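Local coordinates for protein shikimate kinase (PDB 2PT5) that probably phosphorylates the 3-hydroxyl group of shikimate with ATP and magnesium, the fifth of seven steps leading to chorismate, at residues R121-D124 / E125-L129; N128-E131 / E132-I136; E147-P150 / E151-V154. All blocks are in the same frame, centred on the assembly; numbering follows the deposited sequence.

Contact 1 (R121-D124 / E125-L129); sequences RPLD and EIKNL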
loop_
_atom_site.group_PDB
_atom_site.type_symbol
_atom_site.label_atom_id
_atom_site.label_comp_id
_atom_site.label_asym_id
_atom_site.label_seq_id
_atom_site.Cartn_x
_atom_site.Cartn_y
_atom_site.Cartn_z
ATOM N N ARG A 121 -10.881 1.322 -19.517
ATOM C CA ARG A 121 -10.163 2.560 -19.809
ATOM C C ARG A 121 -9.121 2.269 -20.909
ATOM O O ARG A 121 -8.704 1.129 -21.094
ATOM C CB ARG A 121 -9.447 3.072 -18.554
ATOM C CG ARG A 121 -10.364 3.424 -17.384
ATOM C CD ARG A 121 -11.352 4.519 -17.768
ATOM N NE ARG A 121 -10.671 5.706 -18.288
ATOM C CZ ARG A 121 -11.220 6.577 -19.129
ATOM N NH1 ARG A 121 -12.465 6.400 -19.553
ATOM N NH2 ARG A 121 -10.514 7.618 -19.569
ATOM N N PRO A 122 -8.693 3.298 -21.655
ATOM C CA PRO A 122 -7.697 3.033 -22.698
ATOM C C PRO A 122 -6.444 2.460 -22.034
ATOM O O PRO A 122 -6.069 2.894 -20.955
ATOM C CB PRO A 122 -7.460 4.414 -23.302
ATOM C CG PRO A 122 -8.792 5.097 -23.103
ATOM C CD PRO A 122 -9.124 4.707 -21.683
ATOM N N LEU A 123 -5.821 1.481 -22.679
ATOM C CA LEU A 123 -4.628 0.821 -22.153
ATOM C C LEU A 123 -3.417 1.722 -21.871
ATOM O O LEU A 123 -2.804 1.629 -20.806
ATOM C CB LEU A 123 -4.191 -0.294 -23.109
ATOM C CG LEU A 123 -2.874 -1.006 -22.779
ATOM C CD1 LEU A 123 -3.064 -1.913 -21.561
ATOM C CD2 LEU A 123 -2.424 -1.829 -23.982
ATOM N N ASP A 124 -3.067 2.570 -22.834
ATOM C CA ASP A 124 -1.909 3.454 -22.706
ATOM C C ASP A 124 -2.048 4.451 -21.561
ATOM O O ASP A 124 -1.063 5.002 -21.072
ATOM C CB ASP A 124 -1.689 4.191 -24.027
ATOM C CG ASP A 124 -1.558 3.236 -25.205
ATOM O OD1 ASP A 124 -0.597 2.436 -25.222
ATOM O OD2 ASP A 124 -2.425 3.276 -26.106
ATOM N N GLU A 125 -3.285 4.658 -21.128
ATOM C CA GLU A 125 -3.589 5.571 -20.039
ATOM C C GLU A 125 -3.001 5.081 -18.706
ATOM O O GLU A 125 -2.739 5.888 -17.815
ATOM C CB GLU A 125 -5.109 5.701 -19.897
ATOM C CG GLU A 125 -5.603 7.058 -19.403
ATOM C CD GLU A 125 -5.719 8.074 -20.524
ATOM O OE1 GLU A 125 -6.392 7.758 -21.526
ATOM O OE2 GLU A 125 -5.149 9.182 -20.408
ATOM N N ILE A 126 -2.786 3.768 -18.578
ATOM C CA ILE A 126 -2.280 3.193 -17.324
ATOM C C ILE A 126 -1.195 2.108 -17.406
ATOM O O ILE A 126 -0.736 1.625 -16.368
ATOM C CB ILE A 126 -3.437 2.579 -16.508
ATOM C CG1 ILE A 126 -3.979 1.355 -17.245
ATOM C CG2 ILE A 126 -4.539 3.612 -16.287
ATOM C CD1 ILE A 126 -5.267 0.795 -16.684
ATOM N N LYS A 127 -0.783 1.707 -18.606
ATOM C CA LYS A 127 0.238 0.653 -18.700
ATOM C C LYS A 127 1.607 1.102 -18.195
ATOM O O LYS A 127 2.288 0.369 -17.483
ATOM C CB LYS A 127 0.364 0.144 -20.145
ATOM C CG LYS A 127 1.323 -1.025 -20.289
ATOM C CD LYS A 127 1.133 -1.770 -21.617
ATOM C CE LYS A 127 1.294 -0.849 -22.837
ATOM N NZ LYS A 127 2.676 -0.296 -22.977
ATOM N N ASN A 128 2.004 2.313 -18.560
ATOM C CA ASN A 128 3.300 2.841 -18.147
ATOM C C ASN A 128 3.361 3.083 -16.635
ATOM O O ASN A 128 4.378 2.806 -15.985
ATOM C CB ASN A 128 3.586 4.145 -18.906
ATOM C CG ASN A 128 5.007 4.650 -18.699
ATOM O OD1 ASN A 128 5.308 5.321 -17.712
ATOM N ND2 ASN A 128 5.891 4.317 -19.631
ATOM N N LEU A 129 2.265 3.584 -16.073
ATOM C CA LEU A 129 2.222 3.860 -14.647
ATOM C C LEU A 129 2.316 2.545 -13.869
ATOM O O LEU A 129 3.034 2.450 -12.870
ATOM C CB LEU A 129 0.934 4.623 -14.296
ATOM C CG LEU A 129 0.900 5.343 -12.942
ATOM C CD1 LEU A 129 2.128 6.239 -12.799
ATOM C CD2 LEU A 129 -0.373 6.171 -12.830
#

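Contact 2 (N128-E131 / E132-I136); sequences NLFE and ERRKI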
loop_
_atom_site.group_PDB
_atom_site.type_symbol
_atom_site.label_atom_id
_atom_site.label_comp_id
_atom_site.label_asym_id
_atom_site.label_seq_id
_atom_site.Cartn_x
_atom_site.Cartn_y
_atom_site.Cartn_z
ATOM N N ASN A 128 2.004 2.313 -18.560
ATOM C CA ASN A 128 3.300 2.841 -18.147
ATOM C C ASN A 128 3.361 3.083 -16.635
ATOM O O ASN A 128 4.378 2.806 -15.985
ATOM C CB ASN A 128 3.586 4.145 -18.906
ATOM C CG ASN A 128 5.007 4.650 -18.699
ATOM O OD1 ASN A 128 5.308 5.321 -17.712
ATOM N ND2 ASN A 128 5.891 4.317 -19.631
ATOM N N LEU A 129 2.265 3.584 -16.073
ATOM C CA LEU A 129 2.222 3.860 -14.647
ATOM C C LEU A 129 2.316 2.545 -13.869
ATOM O O LEU A 129 3.034 2.450 -12.870
ATOM C CB LEU A 129 0.934 4.623 -14.296
ATOM C CG LEU A 129 0.900 5.343 -12.942
ATOM C CD1 LEU A 129 2.128 6.239 -12.799
ATOM C CD2 LEU A 129 -0.373 6.171 -12.830
ATOM N N PHE A 130 1.601 1.529 -14.335
ATOM C CA PHE A 130 1.642 0.225 -13.686
ATOM C C PHE A 130 3.063 -0.329 -13.737
ATOM O O PHE A 130 3.588 -0.801 -12.730
ATOM C CB PHE A 130 0.684 -0.754 -14.372
ATOM C CG PHE A 130 0.905 -2.189 -13.979
ATOM C CD1 PHE A 130 1.946 -2.925 -14.535
ATOM C CD2 PHE A 130 0.092 -2.799 -13.029
ATOM C CE1 PHE A 130 2.179 -4.249 -14.155
ATOM C CE2 PHE A 130 0.318 -4.121 -12.641
ATOM C CZ PHE A 130 1.363 -4.847 -13.205
ATOM N N GLU A 131 3.675 -0.295 -14.920
ATOM C CA GLU A 131 5.045 -0.791 -15.073
ATOM C C GLU A 131 6.024 0.004 -14.209
ATOM O O GLU A 131 6.890 -0.577 -13.552
ATOM C CB GLU A 131 5.486 -0.695 -16.544
ATOM C CG GLU A 131 4.597 -1.470 -17.502
ATOM C CD GLU A 131 4.983 -1.284 -18.964
ATOM O OE1 GLU A 131 5.244 -0.137 -19.380
ATOM O OE2 GLU A 131 5.010 -2.284 -19.702
ATOM N N GLU A 132 5.896 1.332 -14.205
ATOM C CA GLU A 132 6.829 2.154 -13.426
ATOM C C GLU A 132 6.649 2.067 -11.915
ATOM O O GLU A 132 7.633 1.988 -11.179
ATOM C CB GLU A 132 6.765 3.625 -13.871
ATOM C CG GLU A 132 7.280 3.864 -15.298
ATOM C CD GLU A 132 8.659 3.269 -15.525
ATOM O OE1 GLU A 132 9.554 3.478 -14.676
ATOM O OE2 GLU A 132 8.852 2.590 -16.555
ATOM N N ARG A 133 5.408 2.089 -11.441
ATOM C CA ARG A 133 5.190 1.982 -10.006
ATOM C C ARG A 133 5.677 0.607 -9.534
ATOM O O ARG A 133 6.286 0.493 -8.472
ATOM C CB ARG A 133 3.702 2.178 -9.645
ATOM C CG ARG A 133 3.203 3.626 -9.775
ATOM C CD ARG A 133 1.808 3.825 -9.157
ATOM N NE ARG A 133 1.516 5.244 -8.937
ATOM C CZ ARG A 133 0.396 5.717 -8.393
ATOM N NH1 ARG A 133 -0.567 4.898 -8.000
ATOM N NH2 ARG A 133 0.237 7.016 -8.240
ATOM N N ARG A 134 5.426 -0.433 -10.333
ATOM C CA ARG A 134 5.843 -1.785 -9.960
ATOM C C ARG A 134 7.365 -1.906 -9.778
ATOM O O ARG A 134 7.846 -2.722 -8.989
ATOM C CB ARG A 134 5.355 -2.801 -11.007
ATOM C CG ARG A 134 5.623 -4.248 -10.624
ATOM C CD ARG A 134 4.752 -5.241 -11.406
ATOM N NE ARG A 134 5.000 -6.610 -10.957
ATOM C CZ ARG A 134 6.072 -7.337 -11.282
ATOM N NH1 ARG A 134 7.013 -6.839 -12.082
ATOM N NH2 ARG A 134 6.235 -8.552 -10.768
ATOM N N LYS A 135 8.119 -1.096 -10.513
ATOM C CA LYS A 135 9.578 -1.104 -10.416
ATOM C C LYS A 135 9.986 -0.598 -9.032
ATOM O O LYS A 135 10.972 -1.058 -8.449
ATOM C CB LYS A 135 10.191 -0.202 -11.498
ATOM C CG LYS A 135 10.158 -0.799 -12.898
ATOM C CD LYS A 135 10.668 0.188 -13.961
ATOM C CE LYS A 135 10.520 -0.398 -15.362
ATOM N NZ LYS A 135 10.689 0.616 -16.456
ATOM N N ILE A 136 9.225 0.356 -8.513
ATOM C CA ILE A 136 9.512 0.894 -7.195
ATOM C C ILE A 136 9.057 -0.138 -6.151
ATOM O O ILE A 136 9.807 -0.479 -5.240
ATOM C CB ILE A 136 8.779 2.231 -6.966
ATOM C CG1 ILE A 136 9.144 3.230 -8.078
ATOM C CG2 ILE A 136 9.138 2.789 -5.595
ATOM C CD1 ILE A 136 10.638 3.511 -8.207
#

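Contact 3 (E147-P150 / E151-V154); sequences EKPP and EEVV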
loop_
_atom_site.group_PDB
_atom_site.type_symbol
_atom_site.label_atom_id
_atom_site.label_comp_id
_atom_site.label_asym_id
_atom_site.label_seq_id
_atom_site.Cartn_x
_atom_site.Cartn_y
_atom_site.Cartn_z
ATOM N N GLU A 147 -1.858 -12.756 -5.808
ATOM C CA GLU A 147 -2.941 -13.250 -6.639
ATOM C C GLU A 147 -3.753 -14.245 -5.820
ATOM O O GLU A 147 -4.938 -14.449 -6.069
ATOM C CB GLU A 147 -2.381 -13.914 -7.909
ATOM C CG GLU A 147 -3.421 -14.694 -8.713
ATOM C CD GLU A 147 -3.065 -14.825 -10.183
ATOM O OE1 GLU A 147 -1.858 -14.873 -10.509
ATOM O OE2 GLU A 147 -3.998 -14.891 -11.011
ATOM N N LYS A 148 -3.105 -14.832 -4.821
ATOM C CA LYS A 148 -3.729 -15.817 -3.941
ATOM C C LYS A 148 -4.698 -15.210 -2.922
ATOM O O LYS A 148 -4.701 -14.000 -2.687
ATOM C CB LYS A 148 -2.627 -16.599 -3.221
ATOM C CG LYS A 148 -1.740 -17.365 -4.192
ATOM C CD LYS A 148 -0.409 -17.776 -3.591
ATOM C CE LYS A 148 0.469 -18.437 -4.647
ATOM N NZ LYS A 148 1.839 -18.743 -4.149
ATOM N N PRO A 149 -5.553 -16.048 -2.315
ATOM C CA PRO A 149 -6.513 -15.554 -1.321
ATOM C C PRO A 149 -5.750 -14.876 -0.177
ATOM O O PRO A 149 -4.621 -15.253 0.146
ATOM C CB PRO A 149 -7.227 -16.832 -0.869
ATOM C CG PRO A 149 -7.180 -17.684 -2.096
ATOM C CD PRO A 149 -5.750 -17.486 -2.556
ATOM N N PRO A 150 -6.359 -13.866 0.447
ATOM C CA PRO A 150 -5.728 -13.131 1.547
ATOM C C PRO A 150 -5.056 -13.986 2.627
ATOM O O PRO A 150 -3.939 -13.684 3.050
ATOM C CB PRO A 150 -6.876 -12.293 2.094
ATOM C CG PRO A 150 -7.667 -11.996 0.851
ATOM C CD PRO A 150 -7.712 -13.352 0.180
ATOM N N GLU A 151 -5.722 -15.051 3.066
ATOM C CA GLU A 151 -5.163 -15.908 4.108
ATOM C C GLU A 151 -3.882 -16.593 3.664
ATOM O O GLU A 151 -2.989 -16.830 4.475
ATOM C CB GLU A 151 -6.181 -16.963 4.563
ATOM C CG GLU A 151 -6.803 -17.790 3.444
ATOM C CD GLU A 151 -7.945 -17.067 2.745
ATOM O OE1 GLU A 151 -8.595 -17.684 1.870
ATOM O OE2 GLU A 151 -8.193 -15.886 3.075
ATOM N N GLU A 152 -3.794 -16.916 2.379
ATOM C CA GLU A 152 -2.600 -17.565 1.857
ATOM C C GLU A 152 -1.438 -16.583 1.792
ATOM O O GLU A 152 -0.290 -16.952 2.017
ATOM C CB GLU A 152 -2.877 -18.152 0.471
ATOM C CG GLU A 152 -3.692 -19.423 0.536
ATOM C CD GLU A 152 -3.109 -20.404 1.534
ATOM O OE1 GLU A 152 -1.908 -20.732 1.407
ATOM O OE2 GLU A 152 -3.847 -20.841 2.443
ATOM N N VAL A 153 -1.746 -15.328 1.487
ATOM C CA VAL A 153 -0.715 -14.299 1.417
ATOM C C VAL A 153 -0.171 -14.045 2.822
ATOM O O VAL A 153 1.018 -13.795 2.995
ATOM C CB VAL A 153 -1.281 -12.986 0.832
ATOM C CG1 VAL A 153 -0.209 -11.903 0.835
ATOM C CG2 VAL A 153 -1.806 -13.239 -0.579
ATOM N N VAL A 154 -1.047 -14.113 3.825
ATOM C CA VAL A 154 -0.633 -13.908 5.214
ATOM C C VAL A 154 0.368 -14.990 5.619
ATOM O O VAL A 154 1.388 -14.695 6.240
ATOM C CB VAL A 154 -1.850 -13.934 6.191
ATOM C CG1 VAL A 154 -1.375 -13.965 7.634
ATOM C CG2 VAL A 154 -2.713 -12.697 5.975
#

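Contact 1 (R121-D124 / E125-L129)
Leu-123 and Lys-127, one turn apart, cross obliquely, the isobutyl end of the leucine meeting the hydrocarbon part of the lysine: CD2 of Leu-123 lies 4.0 Å from CE of Lys-127. The lysine starts with CG anti to the backbone N (chi1 -175°); the bends at chi3 and chi4 then lay CD and CE against the leucine. A long aliphatic chain suits a surface site of this kind, for it covers a nonpolar neighbour and still carries a charge. The carboxylate arm of Glu-125 instead follows the flank of the Pro-122 ring, with OE1 of Glu-125 3.9 Å from the ring carbon CG of Pro-122. Arg-121 NH2 stands 4.6 Å from OE1 of Glu-125, which lies well off the guanidinium plane; no N-H is aimed at it, and any attraction is likely to be a diffuse one between charges.

Together these residues form the turn that enters helix 127-137, with Ile-126 as N-cap, after the loop that carries the predicted ATP-binding Arg-116. Two amides share Leu-123 O: Lys-127 N at 3.0 Å approaches nearly in line with the C=O bond, whereas Ile-126 N at 3.1 Å comes from above the carbonyl plane, 50° out of it. A weak bond joins Glu-125 N to Pro-122 O. The side chains of Leu-123 and Ile-126 also rest on helix 103-109, at Phe-103 and Leu-107 respectively.

Contact 2 (N128-E131 / E132-I136)
Arg-133 runs along Leu-129, one helical turn earlier, in the same direction. At the root of the arginine, CB packs 3.3 Å from Leu-129 O, the acceptor of the Arg-133 N hydrogen bond (2.8 Å). CG keeps close to that oxygen and approaches Leu-129 CD1. The chain continues extended: CD passes Leu-129 CG at 4.2 Å, NE lies 4.0 Å from CD1 of Leu-129, and CD2 of the leucine sits over one face of the guanidinium. Leu-129 reaches this position because its CG is anti to N (chi1 -163°). Beyond the helix, Arg-133 touches Phe-8 and Ala-82 and nears Gly-78 and Arg-56, which like it are predicted to bind the substrate. With an alanine here, the predicted shikimate pocket would probably lose a positive group, and the flank of Leu-129 its cover.

Arg-134 likewise follows Phe-130. Its CD meets the ring of Phe-130 obliquely, 3.9 Å from both CZ and CE1, while the guanidinium, though its plane is within 9° of the ring's, has moved past the ring to a salt bridge with Asp-100, which probably offsets its charge. The buried Phe-130 suits the inner side of helix 127-137, where it stacks on Phe-8. On the outer side Lys-135 NZ meets the syn side of Glu-132 OE2 at 2.7 Å, an i to i+3 salt bridge. Glu-132 and Lys-135 are thus likely to offset each other's charge, whereas Arg-133, propped by an uncharged leucine, is held in a setting consistent with binding the carboxylate of shikimate, as in related kinases.

Contact 3 (E147-P150 / E151-V154)
Pro-149 O is gripped by two amides of the following turn: Val-153 N at 3.2 Å, and Glu-152 N at 2.9 Å, a weak bond because the N-H is poorly aimed. Next along, Val-154 N bonds to Pro-150 O at 3.0 Å. Glu-151 folds back over the two prolines. With chi1 at 52° its CG sits between the backbone N and the carbonyl carbon, and a bend at chi2 brings OE1 to 3.2 Å from CB of Pro-149, while OE2 crosses near the ring of Pro-150, 3.9 Å from CD.

Pro-149 is the N-cap of helix 150-162, in the connection from strand 142-145, the edge strand of the parallel P-loop kinase sheet, into that helix. Proline suits the first turn, since Pro-150 has no N-H in need of an acceptor, and glutamates at the next two positions are likely to be favoured by the positive end of the helix dipole. Glu-152 runs alongside Pro-149, its CG 4.2 Å from the ring CD of Pro-149, and spends its carboxylate on a salt bridge to Lys-155. CG2 of Val-153 lies 3.5 Å from Pro-149 O, with Lys-148 O a little beyond. Branched and nonpolar, the two valines are buried against helix 13-24, Val-153 on Val-16 and Val-154 on Leu-19, and Pro-150 touches Thr-15 and Leu-19 of the same helix.

Overall arrangement
Contacts 1 and 2 overlap at Asn-128 and Leu-129 and follow one helix, 127-137: contact 1 is its entrance from the loop after helix 103-109, contact 2 covers almost its whole length, and their centres are about 11 Å apart. Strand 142-145, at the edge of the parallel five-stranded sheet, comes next in the chain, and contact 3 opens the helix that follows it, 150-162. Between centres, contact 3 is about 27 Å from contact 1 and about 22 Å from contact 2, and touches neither. The three therefore mark different regions of one P-loop kinase fold: contact 1 near the predicted ATP-binding Arg-116, contact 2 at the predicted shikimate site, contact 3 packed on helix 13-24, which follows the P-loop.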